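DNA sulfur modification protein DndE (Escherichia coli, PDB 4LRV) takes part in the phosphorothioation of DNA, the sulfur modification of its backbone, in which it probably acts as a DNA-binding protein. Local coordinates at residues P28-R33 against I64-T70; A35-V40 against H97-I102. All blocks are in the same frame, centred on the assembly; numbering follows the deposited sequence.

Both contacts use helix 28-40: contact 1 its N-terminal half, contact 2 its C-terminal half, with centres about 12 Å apart. They touch where A32 O lies 3.7 Å from V98 CG2 and T70 CB 4.0 Å from F37 CE2. Contact 1, against the short helix 63-67 and the turn after it, is partly buried and largely polar, burying 349 Å² as side-chain donors of N29 and R33 meet backbone carbonyls. Contact 2, against helix 87-103, lies in the core, with 8 of its 10 touching residues buried. Its 440 Å² combine close backbone packing at G101, apolar and aromatic contacts, and two hydrogen bonds, R38 NH1 to G101 O and S39 OG to D100 OD2.

Contact 1: P28-R33 against I64-T70; sequences PNIAAR and ITWLGET
R33 extends its side chain (m, t, t for chi1 to chi3) across the C-terminal end of helix 63-67, and its guanidinium lies over L67 O and meets W66 O and T65 O at its edge. Helix 28-40, consistent with the second helix of a ribbon-helix-helix-like unit, here donates from N29 and R33 to the last-turn carbonyls T65 O and W66 O. Residues 28-33 and 64-67 are helical; the chain leaves the helix at G68, and T70 comes back beside R33. The register sets N29 CA 5.0 Å from W66 CA and R33 CA 6.2 Å from L67 CA. R33 NE donates to W66 O at 2.9 Å with an N-H...O angle of 173°, and R33 NH2 to T65 O at 3.3 Å and 151°. T65 O is shared by side chains one helical turn apart, because N29, with chi1 p, brings ND2 to 2.8 Å from it at 160°. L67 O is also 2.9 Å from R33 NE, but the angle is too poor for a bond.

G68, phi/psi 61/-140, keeps its N bonded to I64 O at 2.7 Å. A CB there would come 2.6 Å from R33 NH2, a clash. W66 starts away from helix 28-40, yet its indole (chi1 m) returns beside it, with CE3 3.9 Å from A32 CB; its NE1 bonds to M7 O, and W94 of helix 87-103 meets the ring edge-to-face. T65 packs on L34 of a second subunit. T70 (chi1 p) has OG1 3.7 Å from R33 CG, donating to L67 O at 2.7 Å.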
ATOM      1  N   PRO A  28     -12.225   5.733   5.740  1.00 14.90           N
ATOM      2  CA  PRO A  28     -13.625   5.346   5.988  1.00 14.17           C
ATOM      3  C   PRO A  28     -14.095   4.143   5.163  1.00 14.28           C
ATOM      4  O   PRO A  28     -14.747   3.248   5.700  1.00 15.03           O
ATOM      5  CB  PRO A  28     -14.415   6.601   5.611  1.00 13.58           C
ATOM      6  CG  PRO A  28     -13.437   7.725   5.703  1.00 14.31           C
ATOM      7  CD  PRO A  28     -12.106   7.142   5.312  1.00 14.75           C
ATOM      8  N   ASN A  29     -13.753   4.088   3.884  1.00 14.17           N
ATOM      9  CA  ASN A  29     -14.207   2.966   3.066  1.00 14.30           C
ATOM     10  C   ASN A  29     -13.602   1.603   3.454  1.00 13.98           C
ATOM     11  O   ASN A  29     -14.278   0.576   3.364  1.00 13.91           O
ATOM     12  CB  ASN A  29     -14.064   3.260   1.563  1.00 14.34           C
ATOM     13  CG  ASN A  29     -12.621   3.326   1.103  1.00 15.25           C
ATOM     14  OD1 ASN A  29     -11.711   3.637   1.876  1.00 16.38           O
ATOM     15  ND2 ASN A  29     -12.404   3.035  -0.179  1.00 15.87           N
ATOM     16  N   ILE A  30     -12.340   1.603   3.881  1.00 13.71           N
ATOM     17  CA  ILE A  30     -11.694   0.379   4.346  1.00 13.77           C
ATOM     18  C   ILE A  30     -12.264  -0.038   5.698  1.00 13.65           C
ATOM     19  O   ILE A  30     -12.383  -1.224   5.982  1.00 13.57           O
ATOM     20  CB  ILE A  30     -10.148   0.526   4.451  1.00 13.91           C
ATOM     21  CG1 ILE A  30      -9.509   0.524   3.054  1.00 14.85           C
ATOM     22  CG2 ILE A  30      -9.558  -0.602   5.297  1.00 13.03           C
ATOM     23  CD1 ILE A  30      -8.034   0.944   3.030  1.00 15.47           C
ATOM     24  N   ALA A  31     -12.597   0.946   6.531  1.00 13.73           N
ATOM     25  CA  ALA A  31     -13.158   0.672   7.843  1.00 13.63           C
ATOM     26  C   ALA A  31     -14.562   0.095   7.710  1.00 13.25           C
ATOM     27  O   ALA A  31     -14.986  -0.722   8.527  1.00 13.34           O
ATOM     28  CB  ALA A  31     -13.188   1.927   8.666  1.00 14.21           C
ATOM     29  N   ALA A  32     -15.281   0.526   6.677  1.00 12.32           N
ATOM     30  CA  ALA A  32     -16.593  -0.004   6.398  1.00 12.00           C
ATOM     31  C   ALA A  32     -16.509  -1.504   6.058  1.00 12.66           C
ATOM     32  O   ALA A  32     -17.348  -2.295   6.496  1.00 12.71           O
ATOM     33  CB  ALA A  32     -17.251   0.788   5.287  1.00 11.56           C
ATOM     34  N   ARG A  33     -15.487  -1.896   5.298  1.00 13.00           N
ATOM     35  CA  ARG A  33     -15.268  -3.308   5.003  1.00 13.64           C
ATOM     36  C   ARG A  33     -15.030  -4.103   6.269  1.00 14.35           C
ATOM     37  O   ARG A  33     -15.706  -5.113   6.508  1.00 14.78           O
ATOM     38  CB  ARG A  33     -14.087  -3.488   4.064  1.00 13.37           C
ATOM     39  CG  ARG A  33     -14.320  -2.860   2.727  1.00 13.30           C
ATOM     40  CD  ARG A  33     -13.094  -2.908   1.896  1.00 13.26           C
ATOM     41  NE  ARG A  33     -13.154  -1.836   0.920  1.00 14.54           N
ATOM     42  CZ  ARG A  33     -12.156  -1.499   0.116  1.00 15.28           C
ATOM     43  NH1 ARG A  33     -11.001  -2.156   0.169  1.00 14.13           N
ATOM     44  NH2 ARG A  33     -12.322  -0.494  -0.737  1.00 16.23           N
ATOM     45  N   ILE A  64     -17.938  -0.012  -5.626  1.00 14.20           N
ATOM     46  CA  ILE A  64     -16.555  -0.454  -5.749  1.00 14.33           C
ATOM     47  C   ILE A  64     -15.668   0.334  -4.804  1.00 13.63           C
ATOM     48  O   ILE A  64     -14.727  -0.205  -4.219  1.00 13.21           O
ATOM     49  CB  ILE A  64     -16.026  -0.328  -7.180  1.00 14.91           C
ATOM     50  CG1 ILE A  64     -17.101  -0.738  -8.182  1.00 15.97           C
ATOM     51  CG2 ILE A  64     -14.771  -1.196  -7.348  1.00 15.73           C
ATOM     52  CD1 ILE A  64     -16.582  -0.929  -9.604  1.00 18.16           C
ATOM     53  N   THR A  65     -15.987   1.611  -4.654  1.00 13.03           N
ATOM     54  CA  THR A  65     -15.314   2.460  -3.694  1.00 12.54           C
ATOM     55  C   THR A  65     -15.491   1.912  -2.280  1.00 12.27           C
ATOM     56  O   THR A  65     -14.517   1.789  -1.539  1.00 11.84           O
ATOM     57  CB  THR A  65     -15.842   3.904  -3.742  1.00 12.37           C
ATOM     58  OG1 THR A  65     -15.867   4.364  -5.096  1.00 12.66           O
ATOM     59  CG2 THR A  65     -14.953   4.809  -2.932  1.00 11.24           C
ATOM     60  N   TRP A  66     -16.732   1.595  -1.913  1.00 11.97           N
ATOM     61  CA  TRP A  66     -17.009   1.067  -0.586  1.00 12.09           C
ATOM     62  C   TRP A  66     -16.360  -0.294  -0.382  1.00 12.39           C
ATOM     63  O   TRP A  66     -15.683  -0.515   0.628  1.00 12.82           O
ATOM     64  CB  TRP A  66     -18.510   0.920  -0.333  1.00 12.08           C
ATOM     65  CG  TRP A  66     -19.263   2.189  -0.021  1.00 11.72           C
ATOM     66  CD1 TRP A  66     -20.258   2.741  -0.768  1.00 11.52           C
ATOM     67  CD2 TRP A  66     -19.114   3.029   1.132  1.00 11.31           C
ATOM     68  NE1 TRP A  66     -20.726   3.877  -0.168  1.00 11.89           N
ATOM     69  CE2 TRP A  66     -20.046   4.079   1.002  1.00 11.43           C
ATOM     70  CE3 TRP A  66     -18.279   3.003   2.260  1.00 11.26           C
ATOM     71  CZ2 TRP A  66     -20.174   5.094   1.957  1.00 11.07           C
ATOM     72  CZ3 TRP A  66     -18.410   4.012   3.210  1.00 11.02           C
ATOM     73  CH2 TRP A  66     -19.348   5.047   3.045  1.00 10.63           C
ATOM     74  N   LEU A  67     -16.562  -1.199  -1.338  1.00 12.31           N
ATOM     75  CA  LEU A  67     -16.228  -2.603  -1.114  1.00 12.91           C
ATOM     76  C   LEU A  67     -14.857  -3.019  -1.596  1.00 13.71           C
ATOM     77  O   LEU A  67     -14.217  -3.843  -0.951  1.00 13.99           O
ATOM     78  CB  LEU A  67     -17.323  -3.546  -1.658  1.00 12.40           C
ATOM     79  CG  LEU A  67     -18.749  -3.218  -1.175  1.00 11.70           C
ATOM     80  CD1 LEU A  67     -19.750  -4.252  -1.667  1.00 10.68           C
ATOM     81  CD2 LEU A  67     -18.811  -3.071   0.358  1.00  9.89           C
ATOM     82  N   GLY A  68     -14.410  -2.460  -2.720  1.00 14.70           N
ATOM     83  CA  GLY A  68     -13.108  -2.816  -3.304  1.00 15.90           C
ATOM     84  C   GLY A  68     -13.033  -4.283  -3.678  1.00 16.71           C
ATOM     85  O   GLY A  68     -14.015  -4.841  -4.162  1.00 16.76           O
ATOM     86  N   GLU A  69     -11.875  -4.904  -3.434  1.00 17.68           N
ATOM     87  CA  GLU A  69     -11.668  -6.339  -3.692  1.00 18.75           C
ATOM     88  C   GLU A  69     -12.605  -7.228  -2.863  1.00 17.85           C
ATOM     89  O   GLU A  69     -12.744  -8.427  -3.140  1.00 17.63           O
ATOM     90  CB  GLU A  69     -10.224  -6.761  -3.381  1.00 19.68           C
ATOM     91  CG  GLU A  69      -9.145  -5.737  -3.697  1.00 23.97           C
ATOM     92  CD  GLU A  69      -8.592  -5.870  -5.102  1.00 28.41           C
ATOM     93  OE1 GLU A  69      -7.343  -5.849  -5.252  1.00 28.95           O
ATOM     94  OE2 GLU A  69      -9.406  -6.005  -6.050  1.00 30.45           O
ATOM     95  N   THR A  70     -13.221  -6.654  -1.830  1.00 16.47           N
ATOM     96  CA  THR A  70     -14.092  -7.442  -0.974  1.00 15.26           C
ATOM     97  C   THR A  70     -15.511  -7.505  -1.545  1.00 14.90           C
ATOM     98  O   THR A  70     -16.397  -8.090  -0.928  1.00 14.80           O
ATOM     99  CB  THR A  70     -14.118  -6.945   0.499  1.00 15.03           C
ATOM    100  OG1 THR A  70     -15.036  -5.851   0.634  1.00 14.13           O
ATOM    101  CG2 THR A  70     -12.733  -6.552   0.985  1.00 14.44           C
TER

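Contact 2: A35-V40 against H97-I102; sequences AFFRSV and HVEDGI
Helix 35-40 crosses helix 97-102 almost perpendicularly, their axes approaching to 6.9 Å at a signed angle of 83°. A35 marks the tightest point: its CA is 4.0 Å from G101 CA, and its CB points at the other helix, 3.3 Å from V98 O and 4.1 Å from both V98 CG1 and I102 CB. A35 O accepts a CA-H...O contact from G101 CA at 3.2 Å, with 153° at the hydrogen. A CB on G101 would sit 1.9 Å from A35 O, so this approach depends on the missing side chain.

F36, its CA 4.4 Å from V98 CA, takes chi1 t; F36 CB meets V98 CG2 at 4.1 Å, and F36 CD1 lies 3.4 Å from H97 CB. The F36 and H97 rings meet obliquely, centroids 5.4 Å apart and planes at 76°. Here helix 28-40, consistent with the second helix of a ribbon-helix-helix-like unit, packs against the added helix 87-103; I102 also touches L17 and L20 of helix 11-23.

R38 reaches back with chi1 at 95°, between wells, so that NH1 donates to G101 O at 2.8 Å with an N-H...O angle of 155°. S39 has its CA-to-CB bond toward 97-102, and with chi1 t its OG donates to D100 OD2 at 2.7 Å, while S39 CB is 3.4 Å from G101 N. V40 lays CG2 over the H97 imidazole, 3.4 Å from its centroid and 11° off the normal, a CH-pi contact; H97 also meets F44 edge-to-face, and V40 packs on L76 of a fourth subunit.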
ATOM      1  N   ALA A  35     -15.677  -3.224   9.435  1.00 14.50           N
ATOM      2  CA  ALA A  35     -16.851  -3.190  10.295  1.00 14.41           C
ATOM      3  C   ALA A  35     -17.885  -4.225   9.832  1.00 14.63           C
ATOM      4  O   ALA A  35     -18.337  -5.042  10.626  1.00 14.93           O
ATOM      5  CB  ALA A  35     -17.436  -1.806  10.310  1.00 14.08           C
ATOM      6  N   PHE A  36     -18.230  -4.211   8.543  1.00 14.37           N
ATOM      7  CA  PHE A  36     -19.144  -5.206   7.982  1.00 13.75           C
ATOM      8  C   PHE A  36     -18.777  -6.633   8.396  1.00 14.03           C
ATOM      9  O   PHE A  36     -19.626  -7.372   8.898  1.00 13.31           O
ATOM     10  CB  PHE A  36     -19.221  -5.103   6.448  1.00 13.34           C
ATOM     11  CG  PHE A  36     -20.223  -6.044   5.824  1.00 12.30           C
ATOM     12  CD1 PHE A  36     -21.579  -5.765   5.869  1.00 11.04           C
ATOM     13  CD2 PHE A  36     -19.806  -7.216   5.199  1.00 12.71           C
ATOM     14  CE1 PHE A  36     -22.507  -6.632   5.306  1.00 10.93           C
ATOM     15  CE2 PHE A  36     -20.732  -8.096   4.627  1.00 11.95           C
ATOM     16  CZ  PHE A  36     -22.085  -7.798   4.687  1.00 11.53           C
ATOM     17  N   PHE A  37     -17.518  -7.017   8.185  1.00 14.57           N
ATOM     18  CA  PHE A  37     -17.109  -8.400   8.466  1.00 15.17           C
ATOM     19  C   PHE A  37     -16.984  -8.744   9.950  1.00 15.85           C
ATOM     20  O   PHE A  37     -17.164  -9.898  10.321  1.00 15.88           O
ATOM     21  CB  PHE A  37     -15.853  -8.804   7.690  1.00 14.87           C
ATOM     22  CG  PHE A  37     -16.088  -8.973   6.218  1.00 14.01           C
ATOM     23  CD1 PHE A  37     -17.014  -9.900   5.754  1.00 13.26           C
ATOM     24  CD2 PHE A  37     -15.404  -8.193   5.298  1.00 13.18           C
ATOM     25  CE1 PHE A  37     -17.260 -10.048   4.401  1.00 13.49           C
ATOM     26  CE2 PHE A  37     -15.635  -8.332   3.937  1.00 13.78           C
ATOM     27  CZ  PHE A  37     -16.567  -9.268   3.484  1.00 14.08           C
ATOM     28  N   ARG A  38     -16.698  -7.766  10.805  1.00 16.04           N
ATOM     29  CA  ARG A  38     -16.631  -8.088  12.216  1.00 17.25           C
ATOM     30  C   ARG A  38     -18.054  -8.198  12.762  1.00 17.28           C
ATOM     31  O   ARG A  38     -18.328  -8.931  13.702  1.00 17.99           O
ATOM     32  CB  ARG A  38     -15.731  -7.110  13.001  1.00 18.01           C
ATOM     33  CG  ARG A  38     -16.419  -5.934  13.675  1.00 19.98           C
ATOM     34  CD  ARG A  38     -15.530  -5.339  14.773  1.00 23.85           C
ATOM     35  NE  ARG A  38     -14.246  -4.854  14.259  1.00 27.12           N
ATOM     36  CZ  ARG A  38     -13.983  -3.583  13.936  1.00 28.34           C
ATOM     37  NH1 ARG A  38     -14.913  -2.640  14.063  1.00 27.10           N
ATOM     38  NH2 ARG A  38     -12.778  -3.251  13.474  1.00 29.57           N
ATOM     39  N   SER A  39     -18.968  -7.491  12.124  1.00 16.82           N
ATOM     40  CA  SER A  39     -20.368  -7.577  12.474  1.00 15.97           C
ATOM     41  C   SER A  39     -20.959  -8.918  12.031  1.00 15.79           C
ATOM     42  O   SER A  39     -21.625  -9.624  12.790  1.00 16.17           O
ATOM     43  CB  SER A  39     -21.106  -6.435  11.810  1.00 15.29           C
ATOM     44  OG  SER A  39     -22.451  -6.445  12.188  1.00 15.80           O
ATOM     45  N   VAL A  40     -20.689  -9.267  10.788  1.00 15.41           N
ATOM     46  CA  VAL A  40     -21.282 -10.431  10.151  1.00 14.87           C
ATOM     47  C   VAL A  40     -20.777 -11.782  10.710  1.00 15.82           C
ATOM     48  O   VAL A  40     -21.483 -12.784  10.628  1.00 15.59           O
ATOM     49  CB  VAL A  40     -21.137 -10.275   8.627  1.00 14.36           C
ATOM     50  CG1 VAL A  40     -20.521 -11.478   7.955  1.00 13.95           C
ATOM     51  CG2 VAL A  40     -22.455  -9.819   8.013  1.00 13.92           C
ATOM     52  N   HIS A  97     -25.104  -3.590   9.245  1.00 12.88           N
ATOM     53  CA  HIS A  97     -23.899  -4.326   9.571  1.00 12.93           C
ATOM     54  C   HIS A  97     -22.658  -3.447   9.707  1.00 13.12           C
ATOM     55  O   HIS A  97     -21.819  -3.697  10.561  1.00 13.02           O
ATOM     56  CB  HIS A  97     -23.643  -5.446   8.557  1.00 12.89           C
ATOM     57  CG  HIS A  97     -24.277  -6.746   8.932  1.00 12.45           C
ATOM     58  ND1 HIS A  97     -25.258  -7.348   8.168  1.00 11.51           N
ATOM     59  CD2 HIS A  97     -24.095  -7.542  10.011  1.00 11.64           C
ATOM     60  CE1 HIS A  97     -25.635  -8.470   8.752  1.00 11.70           C
ATOM     61  NE2 HIS A  97     -24.946  -8.611   9.872  1.00 12.27           N
ATOM     62  N   VAL A  98     -22.532  -2.420   8.873  1.00 13.46           N
ATOM     63  CA  VAL A  98     -21.387  -1.521   9.010  1.00 13.70           C
ATOM     64  C   VAL A  98     -21.479  -0.774  10.339  1.00 14.11           C
ATOM     65  O   VAL A  98     -20.491  -0.686  11.077  1.00 13.80           O
ATOM     66  CB  VAL A  98     -21.218  -0.571   7.800  1.00 13.40           C
ATOM     67  CG1 VAL A  98     -20.071   0.384   8.038  1.00 13.33           C
ATOM     68  CG2 VAL A  98     -20.937  -1.374   6.549  1.00 13.20           C
ATOM     69  N   GLU A  99     -22.681  -0.294  10.656  1.00 14.61           N
ATOM     70  CA  GLU A  99     -22.945   0.407  11.918  1.00 15.80           C
ATOM     71  C   GLU A  99     -22.656  -0.477  13.123  1.00 15.75           C
ATOM     72  O   GLU A  99     -21.967  -0.058  14.055  1.00 16.01           O
ATOM     73  CB  GLU A  99     -24.395   0.901  11.968  1.00 16.29           C
ATOM     74  CG  GLU A  99     -24.866   1.453  13.300  1.00 19.24           C
ATOM     75  CD  GLU A  99     -26.396   1.531  13.395  1.00 24.55           C
ATOM     76  OE1 GLU A  99     -27.091   0.980  12.496  1.00 26.21           O
ATOM     77  OE2 GLU A  99     -26.914   2.146  14.364  1.00 25.97           O
ATOM     78  N   ASP A 100     -23.180  -1.699  13.103  1.00 15.62           N
ATOM     79  CA  ASP A 100     -22.980  -2.628  14.212  1.00 15.52           C
ATOM     80  C   ASP A 100     -21.488  -2.920  14.407  1.00 15.80           C
ATOM     81  O   ASP A 100     -20.954  -2.726  15.488  1.00 15.27           O
ATOM     82  CB  ASP A 100     -23.771  -3.912  13.977  1.00 15.56           C
ATOM     83  CG  ASP A 100     -23.522  -4.943  15.047  1.00 16.48           C
ATOM     84  OD1 ASP A 100     -24.059  -4.771  16.165  1.00 17.96           O
ATOM     85  OD2 ASP A 100     -22.783  -5.920  14.773  1.00 16.66           O
ATOM     86  N   GLY A 101     -20.823  -3.359  13.335  1.00 16.80           N
ATOM     87  CA  GLY A 101     -19.369  -3.548  13.319  1.00 17.52           C
ATOM     88  C   GLY A 101     -18.549  -2.391  13.887  1.00 18.25           C
ATOM     89  O   GLY A 101     -17.631  -2.614  14.675  1.00 18.49           O
ATOM     90  N   ILE A 102     -18.883  -1.162  13.497  1.00 18.35           N
ATOM     91  CA  ILE A 102     -18.169   0.030  13.988  1.00 18.74           C
ATOM     92  C   ILE A 102     -18.579   0.500  15.396  1.00 19.65           C
ATOM     93  O   ILE A 102     -17.755   1.052  16.116  1.00 19.99           O
ATOM     94  CB  ILE A 102     -18.239   1.216  12.980  1.00 18.42           C
ATOM     95  CG1 ILE A 102     -17.082   2.191  13.207  1.00 18.99           C
ATOM     96  CG2 ILE A 102     -19.580   1.940  13.038  1.00 17.98           C
ATOM     97  CD1 ILE A 102     -15.779   1.751  12.556  1.00 19.21           C
TER